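Local coordinates for protein acetyltransferase, GNAT family (Enterococcus faecalis, PDB 1U6M) that probably transfers an acyl group, most likely acetyl from acetyl-coenzyme A as in other GNAT enzymes, to an acceptor that remains unidentified, at residues G12-R17 / G66-I71; L20-D25 / T117-E122; K132-L137 / K167-V172. One frame throughout, in Å; residues are numbered along the deposited sequence.

Interaction 1: residues G12-R17 / G66-I71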
ATOM      1  N   GLY A  12      -2.532 -13.980  -1.067  1.00 22.40           N
ATOM      2  CA  GLY A  12      -2.471 -13.411  -2.422  1.00 21.51           C
ATOM      3  C   GLY A  12      -3.786 -12.950  -3.006  1.00 21.31           C
ATOM      4  O   GLY A  12      -3.904 -11.795  -3.415  1.00 21.40           O
ATOM      5  N   GLN A  13      -4.783 -13.825  -3.064  1.00 21.26           N
ATOM      6  CA  GLN A  13      -6.079 -13.436  -3.636  1.00 21.51           C
ATOM      7  C   GLN A  13      -6.727 -12.314  -2.810  1.00 21.71           C
ATOM      8  O   GLN A  13      -7.291 -11.351  -3.396  1.00 22.53           O
ATOM      9  CB  GLN A  13      -7.014 -14.656  -3.732  1.00 22.45           C
ATOM     10  CG  GLN A  13      -6.565 -15.752  -4.725  1.00 24.67           C
ATOM     11  CD  GLN A  13      -6.950 -15.378  -6.133  1.00 28.25           C
ATOM     12  OE1 GLN A  13      -8.044 -14.849  -6.349  1.00 30.31           O
ATOM     13  NE2 GLN A  13      -6.046 -15.593  -7.093  1.00 29.38           N
ATOM     14  N   ALA A  14      -6.622 -12.390  -1.469  1.00 20.92           N
ATOM     15  CA  ALA A  14      -7.259 -11.365  -0.630  1.00 21.05           C
ATOM     16  C   ALA A  14      -6.600  -9.987  -0.818  1.00 19.96           C
ATOM     17  O   ALA A  14      -7.268  -8.997  -0.922  1.00 20.28           O
ATOM     18  CB  ALA A  14      -7.288 -11.802   0.918  1.00 21.49           C
ATOM     19  N   ILE A  15      -5.279  -9.964  -0.891  1.00 19.12           N
ATOM     20  CA  ILE A  15      -4.533  -8.761  -1.133  1.00 18.45           C
ATOM     21  C   ILE A  15      -4.892  -8.217  -2.520  1.00 18.99           C
ATOM     22  O   ILE A  15      -5.164  -7.016  -2.671  1.00 18.73           O
ATOM     23  CB  ILE A  15      -2.969  -9.042  -1.083  1.00 18.25           C
ATOM     24  CG1 ILE A  15      -2.500  -9.440   0.297  1.00 15.82           C
ATOM     25  CG2 ILE A  15      -2.191  -7.855  -1.619  1.00 17.10           C
ATOM     26  CD1 ILE A  15      -1.078 -10.057   0.270  1.00 17.73           C
ATOM     27  N   ALA A  16      -4.920  -9.111  -3.516  1.00 19.30           N
ATOM     28  CA  ALA A  16      -5.251  -8.744  -4.910  1.00 20.35           C
ATOM     29  C   ALA A  16      -6.641  -8.096  -5.035  1.00 21.91           C
ATOM     30  O   ALA A  16      -6.807  -7.093  -5.753  1.00 22.81           O
ATOM     31  CB  ALA A  16      -5.097  -9.988  -5.843  1.00 20.01           C
ATOM     32  N   ARG A  17      -7.624  -8.596  -4.280  1.00 23.62           N
ATOM     33  CA  ARG A  17      -8.992  -8.038  -4.306  1.00 26.36           C
ATOM     34  C   ARG A  17      -9.022  -6.626  -3.749  1.00 25.08           C
ATOM     35  O   ARG A  17      -9.740  -5.735  -4.273  1.00 25.18           O
ATOM     36  CB  ARG A  17      -9.969  -8.935  -3.540  1.00 25.68           C
ATOM     37  CG  ARG A  17     -10.278 -10.163  -4.312  1.00 29.96           C
ATOM     38  CD  ARG A  17     -11.133 -11.292  -3.614  1.00 34.12           C
ATOM     39  NE  ARG A  17     -10.647 -12.547  -4.244  1.00 47.67           N
ATOM     40  CZ  ARG A  17     -10.992 -13.010  -5.461  1.00 52.01           C
ATOM     41  NH1 ARG A  17     -11.909 -12.403  -6.221  1.00 51.58           N
ATOM     42  NH2 ARG A  17     -10.427 -14.120  -5.918  1.00 53.93           N
ATOM     43  N   GLY A  66     -11.451 -14.572  11.687  1.00 57.42           N
ATOM     44  CA  GLY A  66     -10.534 -15.393  10.834  1.00 57.86           C
ATOM     45  C   GLY A  66     -10.528 -15.134   9.314  1.00 56.95           C
ATOM     46  O   GLY A  66     -10.402 -16.043   8.510  1.00 58.40           O
ATOM     47  N   GLU A  67     -10.647 -13.874   8.923  1.00 54.26           N
ATOM     48  CA  GLU A  67     -10.693 -13.475   7.547  1.00 50.32           C
ATOM     49  C   GLU A  67      -9.877 -12.171   7.411  1.00 45.38           C
ATOM     50  O   GLU A  67      -9.946 -11.331   8.296  1.00 44.40           O
ATOM     51  CB  GLU A  67     -12.157 -13.218   7.239  1.00 52.39           C
ATOM     52  CG  GLU A  67     -12.447 -12.641   5.890  1.00 57.63           C
ATOM     53  CD  GLU A  67     -13.604 -13.364   5.272  1.00 62.60           C
ATOM     54  OE1 GLU A  67     -13.364 -14.181   4.350  1.00 63.33           O
ATOM     55  OE2 GLU A  67     -14.741 -13.141   5.762  1.00 66.59           O
ATOM     56  N   VAL A  68      -9.134 -12.011   6.311  1.00 39.83           N
ATOM     57  CA  VAL A  68      -8.423 -10.763   5.959  1.00 34.27           C
ATOM     58  C   VAL A  68      -9.368  -9.564   5.814  1.00 32.50           C
ATOM     59  O   VAL A  68     -10.141  -9.497   4.851  1.00 34.27           O
ATOM     60  CB  VAL A  68      -7.518 -10.930   4.707  1.00 33.51           C
ATOM     61  CG1 VAL A  68      -6.759  -9.618   4.382  1.00 29.43           C
ATOM     62  CG2 VAL A  68      -6.494 -12.076   4.926  1.00 31.75           C
ATOM     63  N   ALA A  69      -9.324  -8.624   6.768  1.00 28.28           N
ATOM     64  CA  ALA A  69     -10.274  -7.523   6.800  1.00 25.26           C
ATOM     65  C   ALA A  69      -9.683  -6.203   6.291  1.00 23.98           C
ATOM     66  O   ALA A  69     -10.425  -5.279   5.905  1.00 23.72           O
ATOM     67  CB  ALA A  69     -10.853  -7.369   8.183  1.00 23.70           C
ATOM     68  N   GLY A  70      -8.351  -6.109   6.318  1.00 22.57           N
ATOM     69  CA  GLY A  70      -7.605  -4.874   5.991  1.00 19.50           C
ATOM     70  C   GLY A  70      -6.108  -5.233   5.919  1.00 18.64           C
ATOM     71  O   GLY A  70      -5.650  -6.228   6.515  1.00 16.74           O
ATOM     72  N   ILE A  71      -5.357  -4.427   5.165  1.00 17.34           N
ATOM     73  CA  ILE A  71      -3.924  -4.593   5.030  1.00 14.74           C
ATOM     74  C   ILE A  71      -3.255  -3.215   5.159  1.00 14.61           C
ATOM     75  O   ILE A  71      -3.835  -2.203   4.805  1.00 14.35           O
ATOM     76  CB  ILE A  71      -3.564  -5.258   3.660  1.00 15.29           C
ATOM     77  CG1 ILE A  71      -3.931  -4.364   2.444  1.00 12.97           C
ATOM     78  CG2 ILE A  71      -4.129  -6.700   3.597  1.00 13.69           C
ATOM     79  CD1 ILE A  71      -3.623  -5.031   1.075  1.00 13.02           C
TER
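Ile71 places CG1 between its backbone N and carbonyl carbon (chi1 65°) and then runs out straight through chi2, which carries CD1 across to Ile15. The partner methyl is the short branch of Ile15: with CG1 held beside the backbone N, CG2 stands anti to that nitrogen and meets Ile71 CD1 at 4.2 Å, the two side chains crossing at about a right angle. One residue earlier on the helix, Ala14 points its methyl toward the strand. Val68 receives it over the fork of its branches: Ala14 CB lies 3.9 Å from Val68 CB and 4.1 Å from Val68 CG1, with the other methyl, CG2, at the same distance. The small methyl therefore rests almost evenly on the whole isopropyl group.

The spacing of the two strand residues is instructive. Residues on one face of a regular strand are two apart, yet Val68 and Ile71, three apart, both direct their side chains at helix 12-25. A classic beta bulge explains this: Ala69 adopts nearly helical backbone angles, Gly70 returns to an extended conformation, and both hydrogen-bond to Tyr62 on the antiparallel strand 59-64. The contact thus joins the first GNAT helix to one face of the central sheet just where the strand is bulged. Ile59 touches both isoleucines, Tyr54 adds to the wall around Ile15, and Val61 packs on Val68.

No hydrogen bond or salt bridge links the segments, and the 152 Å² they bury is modest. With only aliphatic carbon meeting aliphatic carbon, cohesion here probably rests on dispersion and the exclusion of water, so the fit of the methyl surfaces, with no directional bond across these segments, probably helps to place the helix on the strand.

Interaction 2: residues L20-D25 / T117-E122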
ATOM      1  N   LEU A  20      -7.132  -4.317  -6.338  1.00 26.88           N
ATOM      2  CA  LEU A  20      -8.060  -3.977  -7.416  1.00 27.50           C
ATOM      3  C   LEU A  20      -8.839  -2.726  -7.117  1.00 28.50           C
ATOM      4  O   LEU A  20      -9.111  -1.949  -8.040  1.00 29.54           O
ATOM      5  CB  LEU A  20      -9.052  -5.092  -7.665  1.00 27.33           C
ATOM      6  CG  LEU A  20      -9.501  -5.391  -9.101  1.00 28.95           C
ATOM      7  CD1 LEU A  20     -10.896  -6.029  -9.083  1.00 29.04           C
ATOM      8  CD2 LEU A  20      -9.465  -4.228 -10.020  1.00 27.44           C
ATOM      9  N   VAL A  21      -9.259  -2.537  -5.857  1.00 28.49           N
ATOM     10  CA  VAL A  21     -10.086  -1.368  -5.517  1.00 28.11           C
ATOM     11  C   VAL A  21      -9.337  -0.074  -5.805  1.00 28.90           C
ATOM     12  O   VAL A  21      -9.869   0.826  -6.452  1.00 28.53           O
ATOM     13  CB  VAL A  21     -10.641  -1.383  -4.036  1.00 27.82           C
ATOM     14  CG1 VAL A  21     -11.308  -0.070  -3.690  1.00 24.81           C
ATOM     15  CG2 VAL A  21     -11.632  -2.486  -3.854  1.00 27.67           C
ATOM     16  N   ILE A  22      -8.108   0.012  -5.285  1.00 30.31           N
ATOM     17  CA  ILE A  22      -7.140   1.086  -5.574  1.00 30.49           C
ATOM     18  C   ILE A  22      -6.930   1.369  -7.078  1.00 32.16           C
ATOM     19  O   ILE A  22      -6.933   2.537  -7.467  1.00 32.30           O
ATOM     20  CB  ILE A  22      -5.771   0.743  -4.913  1.00 30.15           C
ATOM     21  CG1 ILE A  22      -5.922   0.714  -3.383  1.00 28.19           C
ATOM     22  CG2 ILE A  22      -4.667   1.732  -5.312  1.00 29.13           C
ATOM     23  CD1 ILE A  22      -4.865  -0.033  -2.715  1.00 22.80           C
ATOM     24  N   LEU A  23      -6.707   0.320  -7.887  1.00 33.34           N
ATOM     25  CA  LEU A  23      -6.485   0.453  -9.337  1.00 36.64           C
ATOM     26  C   LEU A  23      -7.859   0.818  -9.851  1.00 39.44           C
ATOM     27  O   LEU A  23      -8.852   0.402  -9.278  1.00 41.34           O
ATOM     28  CB  LEU A  23      -5.997  -0.864  -9.975  1.00 34.95           C
ATOM     29  CG  LEU A  23      -4.759  -1.579  -9.406  1.00 33.37           C
ATOM     30  CD1 LEU A  23      -4.365  -2.681 -10.283  1.00 32.41           C
ATOM     31  CD2 LEU A  23      -3.564  -0.645  -9.161  1.00 30.82           C
ATOM     32  N   LYS A  24      -8.057   1.617 -10.848  1.00 42.02           N
ATOM     33  CA  LYS A  24      -9.549   1.754 -11.045  1.00 46.47           C
ATOM     34  C   LYS A  24     -10.254   2.841 -10.241  1.00 48.16           C
ATOM     35  O   LYS A  24     -11.088   3.537 -10.795  1.00 48.80           O
ATOM     36  CB  LYS A  24     -10.290   0.436 -10.719  1.00 46.16           C
ATOM     37  CG  LYS A  24     -11.194   0.492  -9.535  1.00 44.89           C
ATOM     38  CD  LYS A  24     -12.341  -0.433  -9.773  1.00 46.54           C
ATOM     39  CE  LYS A  24     -11.896  -1.868  -9.905  1.00 46.84           C
ATOM     40  NZ  LYS A  24     -13.125  -2.727  -9.967  1.00 48.43           N
ATOM     41  N   ASP A  25      -9.962   2.943  -8.947  1.00 49.89           N
ATOM     42  CA  ASP A  25     -10.075   4.217  -8.293  1.00 52.26           C
ATOM     43  C   ASP A  25      -9.052   5.208  -8.910  1.00 51.71           C
ATOM     44  O   ASP A  25      -9.285   6.398  -8.927  1.00 51.78           O
ATOM     45  CB  ASP A  25      -9.874   4.054  -6.795  1.00 54.42           C
ATOM     46  CG  ASP A  25      -9.924   5.388  -6.040  1.00 60.22           C
ATOM     47  OD1 ASP A  25      -8.855   6.051  -5.891  1.00 64.01           O
ATOM     48  OD2 ASP A  25     -11.035   5.772  -5.592  1.00 65.37           O
ATOM     49  N   THR A 117      -0.147   2.141   1.559  1.00 20.53           N
ATOM     50  CA  THR A 117      -1.558   2.080   1.673  1.00 19.94           C
ATOM     51  C   THR A 117      -2.082   1.374   2.915  1.00 19.21           C
ATOM     52  O   THR A 117      -1.512   0.395   3.379  1.00 17.88           O
ATOM     53  CB  THR A 117      -2.245   1.548   0.368  1.00 20.70           C
ATOM     54  OG1 THR A 117      -3.639   1.883   0.503  1.00 27.17           O
ATOM     55  CG2 THR A 117      -2.273   0.072   0.271  1.00 18.98           C
ATOM     56  N   ILE A 118      -3.187   1.885   3.454  1.00 19.88           N
ATOM     57  CA  ILE A 118      -3.996   1.107   4.417  1.00 20.73           C
ATOM     58  C   ILE A 118      -5.346   0.886   3.756  1.00 21.27           C
ATOM     59  O   ILE A 118      -6.006   1.848   3.367  1.00 21.53           O
ATOM     60  CB  ILE A 118      -4.159   1.824   5.816  1.00 21.66           C
ATOM     61  CG1 ILE A 118      -2.832   1.761   6.605  1.00 21.80           C
ATOM     62  CG2 ILE A 118      -5.335   1.201   6.578  1.00 18.43           C
ATOM     63  CD1 ILE A 118      -2.724   2.738   7.695  1.00 23.81           C
ATOM     64  N   SER A 119      -5.721  -0.369   3.570  1.00 21.70           N
ATOM     65  CA  SER A 119      -6.937  -0.740   2.864  1.00 23.46           C
ATOM     66  C   SER A 119      -7.786  -1.621   3.717  1.00 22.35           C
ATOM     67  O   SER A 119      -7.313  -2.631   4.172  1.00 22.84           O
ATOM     68  CB  SER A 119      -6.635  -1.565   1.628  1.00 23.70           C
ATOM     69  OG  SER A 119      -6.200  -0.658   0.659  1.00 32.20           O
ATOM     70  N   VAL A 120      -9.055  -1.257   3.863  1.00 22.00           N
ATOM     71  CA  VAL A 120     -10.003  -2.052   4.625  1.00 22.55           C
ATOM     72  C   VAL A 120     -11.043  -2.582   3.674  1.00 23.02           C
ATOM     73  O   VAL A 120     -11.632  -1.788   2.913  1.00 23.91           O
ATOM     74  CB  VAL A 120     -10.739  -1.172   5.689  1.00 21.69           C
ATOM     75  CG1 VAL A 120     -11.696  -2.055   6.536  1.00 18.45           C
ATOM     76  CG2 VAL A 120      -9.681  -0.489   6.537  1.00 21.76           C
ATOM     77  N   ASP A 121     -11.261  -3.898   3.714  1.00 23.46           N
ATOM     78  CA  ASP A 121     -12.402  -4.534   3.039  1.00 24.05           C
ATOM     79  C   ASP A 121     -13.724  -3.756   3.295  1.00 25.28           C
ATOM     80  O   ASP A 121     -14.025  -3.379   4.423  1.00 24.44           O
ATOM     81  CB  ASP A 121     -12.500  -5.970   3.485  1.00 23.40           C
ATOM     82  CG  ASP A 121     -13.448  -6.779   2.631  1.00 26.98           C
ATOM     83  OD1 ASP A 121     -14.629  -6.368   2.465  1.00 33.08           O
ATOM     84  OD2 ASP A 121     -13.033  -7.837   2.120  1.00 27.42           O
ATOM     85  N   GLU A 122     -14.445  -3.465   2.215  1.00 27.47           N
ATOM     86  CA  GLU A 122     -15.746  -2.764   2.218  1.00 29.66           C
ATOM     87  C   GLU A 122     -16.749  -3.408   3.171  1.00 30.29           C
ATOM     88  O   GLU A 122     -17.537  -2.698   3.786  1.00 30.86           O
ATOM     89  CB  GLU A 122     -16.383  -2.716   0.778  1.00 30.31           C
TER
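Thr117 is the first residue of 117-122 to meet segment 20-25, the end of helix 12-25, and it does so through the end of its side chain, which faces that of Ile22 tip to tip. Its hydroxyl stands anti to the backbone N (chi1 -165°), leaving CG2 between that nitrogen and the carbonyl carbon; both branches consequently border the same methyl, Ile22 CD1, with OG1 at 3.9 Å and CG2 at 4.0 Å. Ile22 reaches this far because its CG1 arm is extended (chi2 160°), so that CD1 leads the side chain toward the strand.

Ile118 turns its side chain to the other face of the sheet. Strand 112-120 lies beside strand 67-76, an antiparallel neighbour, and on its other side it has strand 148-154 as a parallel neighbour. In GNAT relatives the two parallel strands splay apart to admit acetyl-coenzyme A, and the first helix helps to wall the nearby acceptor site. A sulfate about 5 Å from the Thr117 side chain, probably from the crystallisation liquor, may mark such a pocket.

At Ser119 the strand face returns to the helix, and Ser119 OG approaches Ile22 CD1 to 3.7 Å. The methyl thus meets two hydroxyl oxygens in van der Waals contacts that supply no hydrogen bond, and the two segments together bury just 79 Å². Ile71 packs against Ser119 from the adjoining strand.

Val120 touches Arg125 instead, and at Asp121 the chain leaves the strand: Asp121 OD1 accepts a hydrogen bond from Arg123 N, the closure of an Asx turn.

Interaction 3: residues K132-L137 / K167-V172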
ATOM      1  N   LYS A 132      -6.321   0.927  13.726  1.00 22.90           N
ATOM      2  CA  LYS A 132      -5.492  -0.098  14.413  1.00 24.15           C
ATOM      3  C   LYS A 132      -4.285  -0.622  13.641  1.00 22.88           C
ATOM      4  O   LYS A 132      -3.288  -0.961  14.233  1.00 23.72           O
ATOM      5  CB  LYS A 132      -6.299  -1.342  14.739  1.00 25.35           C
ATOM      6  CG  LYS A 132      -7.381  -1.135  15.680  1.00 32.12           C
ATOM      7  CD  LYS A 132      -8.019  -2.493  15.887  1.00 43.00           C
ATOM      8  CE  LYS A 132      -7.260  -3.258  16.957  1.00 48.31           C
ATOM      9  NZ  LYS A 132      -8.286  -3.958  17.819  1.00 52.56           N
ATOM     10  N   LEU A 133      -4.416  -0.759  12.327  1.00 21.91           N
ATOM     11  CA  LEU A 133      -3.305  -1.125  11.482  1.00 21.72           C
ATOM     12  C   LEU A 133      -2.199  -0.057  11.574  1.00 21.56           C
ATOM     13  O   LEU A 133      -1.026  -0.374  11.687  1.00 21.33           O
ATOM     14  CB  LEU A 133      -3.788  -1.368  10.023  1.00 20.93           C
ATOM     15  CG  LEU A 133      -4.368  -2.760   9.741  1.00 17.94           C
ATOM     16  CD1 LEU A 133      -5.019  -2.754   8.406  1.00 16.81           C
ATOM     17  CD2 LEU A 133      -3.256  -3.797   9.800  1.00 15.07           C
ATOM     18  N   LEU A 134      -2.608   1.191  11.563  1.00 21.83           N
ATOM     19  CA  LEU A 134      -1.728   2.324  11.653  1.00 23.65           C
ATOM     20  C   LEU A 134      -0.983   2.348  13.023  1.00 24.65           C
ATOM     21  O   LEU A 134       0.236   2.618  13.063  1.00 23.94           O
ATOM     22  CB  LEU A 134      -2.582   3.554  11.405  1.00 23.93           C
ATOM     23  CG  LEU A 134      -2.063   4.958  11.466  1.00 29.66           C
ATOM     24  CD1 LEU A 134      -0.866   5.185  10.527  1.00 32.68           C
ATOM     25  CD2 LEU A 134      -3.240   5.868  11.118  1.00 33.65           C
ATOM     26  N   ASP A 135      -1.683   2.013  14.119  1.00 24.90           N
ATOM     27  CA  ASP A 135      -1.027   1.881  15.430  1.00 26.37           C
ATOM     28  C   ASP A 135       0.125   0.850  15.468  1.00 25.19           C
ATOM     29  O   ASP A 135       0.988   0.927  16.340  1.00 26.21           O
ATOM     30  CB  ASP A 135      -2.043   1.487  16.544  1.00 26.91           C
ATOM     31  CG  ASP A 135      -2.985   2.622  16.918  1.00 32.57           C
ATOM     32  OD1 ASP A 135      -2.754   3.798  16.542  1.00 36.77           O
ATOM     33  OD2 ASP A 135      -3.995   2.336  17.604  1.00 39.65           O
ATOM     34  N   ALA A 136       0.073  -0.149  14.594  1.00 23.76           N
ATOM     35  CA  ALA A 136       0.990  -1.298  14.589  1.00 22.52           C
ATOM     36  C   ALA A 136       2.209  -1.009  13.769  1.00 21.52           C
ATOM     37  O   ALA A 136       3.138  -1.787  13.754  1.00 21.25           O
ATOM     38  CB  ALA A 136       0.290  -2.539  13.967  1.00 23.57           C
ATOM     39  N   LEU A 137       2.193   0.101  13.057  1.00 21.84           N
ATOM     40  CA  LEU A 137       3.228   0.370  12.071  1.00 22.18           C
ATOM     41  C   LEU A 137       4.590   0.863  12.597  1.00 23.71           C
ATOM     42  O   LEU A 137       5.577   0.616  11.928  1.00 25.30           O
ATOM     43  CB  LEU A 137       2.689   1.321  10.990  1.00 21.47           C
ATOM     44  CG  LEU A 137       1.764   0.651   9.930  1.00 19.91           C
ATOM     45  CD1 LEU A 137       1.325   1.642   8.906  1.00 14.70           C
ATOM     46  CD2 LEU A 137       2.401  -0.650   9.275  1.00 18.25           C
ATOM     47  N   LYS A 167      -1.869  10.874  15.867  1.00 31.52           N
ATOM     48  CA  LYS A 167      -1.136   9.635  16.063  1.00 32.44           C
ATOM     49  C   LYS A 167       0.329  10.003  16.120  1.00 30.78           C
ATOM     50  O   LYS A 167       1.159   9.136  16.189  1.00 30.81           O
ATOM     51  CB  LYS A 167      -1.357   8.686  14.874  1.00 33.79           C
ATOM     52  CG  LYS A 167      -2.206   7.458  15.164  1.00 39.25           C
ATOM     53  CD  LYS A 167      -3.624   7.806  15.589  1.00 45.24           C
ATOM     54  CE  LYS A 167      -4.361   6.585  16.121  1.00 46.82           C
ATOM     55  NZ  LYS A 167      -4.373   5.522  15.040  1.00 48.85           N
ATOM     56  N   GLY A 168       0.636  11.290  16.051  1.00 29.44           N
ATOM     57  CA  GLY A 168       2.022  11.773  16.158  1.00 28.34           C
ATOM     58  C   GLY A 168       2.717  12.142  14.853  1.00 28.83           C
ATOM     59  O   GLY A 168       3.928  12.358  14.879  1.00 28.95           O
ATOM     60  N   PHE A 169       1.988  12.153  13.713  1.00 28.77           N
ATOM     61  CA  PHE A 169       2.537  12.563  12.412  1.00 29.17           C
ATOM     62  C   PHE A 169       2.624  14.120  12.283  1.00 31.76           C
ATOM     63  O   PHE A 169       1.753  14.830  12.788  1.00 31.84           O
ATOM     64  CB  PHE A 169       1.724  11.981  11.254  1.00 26.37           C
ATOM     65  CG  PHE A 169       2.004  10.528  10.960  1.00 24.01           C
ATOM     66  CD1 PHE A 169       1.302   9.514  11.626  1.00 21.37           C
ATOM     67  CD2 PHE A 169       2.947  10.160   9.978  1.00 20.90           C
ATOM     68  CE1 PHE A 169       1.528   8.157  11.372  1.00 20.06           C
ATOM     69  CE2 PHE A 169       3.199   8.796   9.693  1.00 19.24           C
ATOM     70  CZ  PHE A 169       2.483   7.790  10.396  1.00 21.79           C
ATOM     71  N   LYS A 170       3.682  14.614  11.625  1.00 34.45           N
ATOM     72  CA  LYS A 170       3.971  16.044  11.472  1.00 37.70           C
ATOM     73  C   LYS A 170       4.250  16.334  10.018  1.00 39.68           C
ATOM     74  O   LYS A 170       5.016  15.607   9.395  1.00 40.20           O
ATOM     75  CB  LYS A 170       5.243  16.460  12.218  1.00 38.16           C
ATOM     76  CG  LYS A 170       5.452  15.905  13.604  1.00 41.67           C
ATOM     77  CD  LYS A 170       4.825  16.796  14.611  1.00 46.74           C
ATOM     78  CE  LYS A 170       5.008  16.221  15.980  1.00 51.59           C
ATOM     79  NZ  LYS A 170       3.987  16.878  16.853  1.00 57.05           N
ATOM     80  N   ASP A 171       3.654  17.407   9.508  1.00 41.45           N
ATOM     81  CA  ASP A 171       3.887  17.917   8.182  1.00 43.95           C
ATOM     82  C   ASP A 171       5.353  18.167   7.982  1.00 44.45           C
ATOM     83  O   ASP A 171       5.975  18.772   8.836  1.00 44.58           O
ATOM     84  CB  ASP A 171       3.152  19.241   8.011  1.00 44.83           C
ATOM     85  CG  ASP A 171       1.704  19.060   7.623  1.00 47.86           C
ATOM     86  OD1 ASP A 171       1.022  18.107   8.078  1.00 49.14           O
ATOM     87  OD2 ASP A 171       1.239  19.908   6.845  1.00 51.94           O
ATOM     88  N   VAL A 172       5.895  17.697   6.853  1.00 45.55           N
ATOM     89  CA  VAL A 172       7.333  17.771   6.531  1.00 46.40           C
ATOM     90  C   VAL A 172       7.566  18.455   5.159  1.00 48.08           C
ATOM     91  O   VAL A 172       8.450  19.278   5.052  1.00 48.80           O
ATOM     92  CB  VAL A 172       8.001  16.373   6.607  1.00 46.40           C
ATOM     93  CG1 VAL A 172       9.421  16.376   5.971  1.00 46.76           C
ATOM     94  CG2 VAL A 172       8.050  15.877   8.050  1.00 44.83           C
TER
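Asp135 and Lys167 supply the polar part, a salt bridge in which Lys167 NZ donates to Asp135 OD1 over 2.8 Å. The ammonium comes from above the carboxylate, 40° out of its plane, and the two side chains cross at about a right angle. Bends at chi2 and chi4 fold the lysine into reach and bring its CE to 3.2 Å from Asp135 OD1. A second bond, to Ser131 OG, holds the same nitrogen and should steady it.

Leu134 CD1 and Phe169 CE1 form the apolar pair, meeting obliquely at 3.9 Å; CG of the leucine is anti to its backbone N (chi1 177°), which projects both methyls at the other segment. A mixed contact is made by Leu134 CD2, 4.1 Å from the charged Lys167 NZ.

Gly168, with positive phi, closes a Schellman motif after the preceding helix and turns the chain from Lys167 to Phe169.

Helix 129-135 follows the glycine-rich turn after strand 112-120 that probably, as in GNAT relatives, binds the coenzyme A pyrophosphate. The contact ties it to the entry into strand 170-177: Leu134 also packs on Ile118, and Phe169 on Leu149 and Leu151 of strand 148-154 and Lys187 of strand 180-188.

How the interactions relate
One sheet carries all three contacts, with helix 12-25 on one face and helix 129-135 on the other. Interactions 1 and 2, centres 11 Å apart, share helix 12-25 and are joined through neighbouring strands by probable hydrogen bonds, Ile71 N to Ser119 O at 2.8 Å and Asp121 N to Ala69 O at 2.7 Å. Interaction 3 lies 19 Å from interaction 2 and 22 Å from interaction 1, between centres, yet touches both: Leu134 CB meets Ile118 CD1 at 3.8 Å, and Leu133 CD1 packs on Gly70 and Ile71. Near interaction 2 a sulfate, probably from the crystallisation liquor, lies about 5 Å from the Thr117 side chain and may mark a pocket.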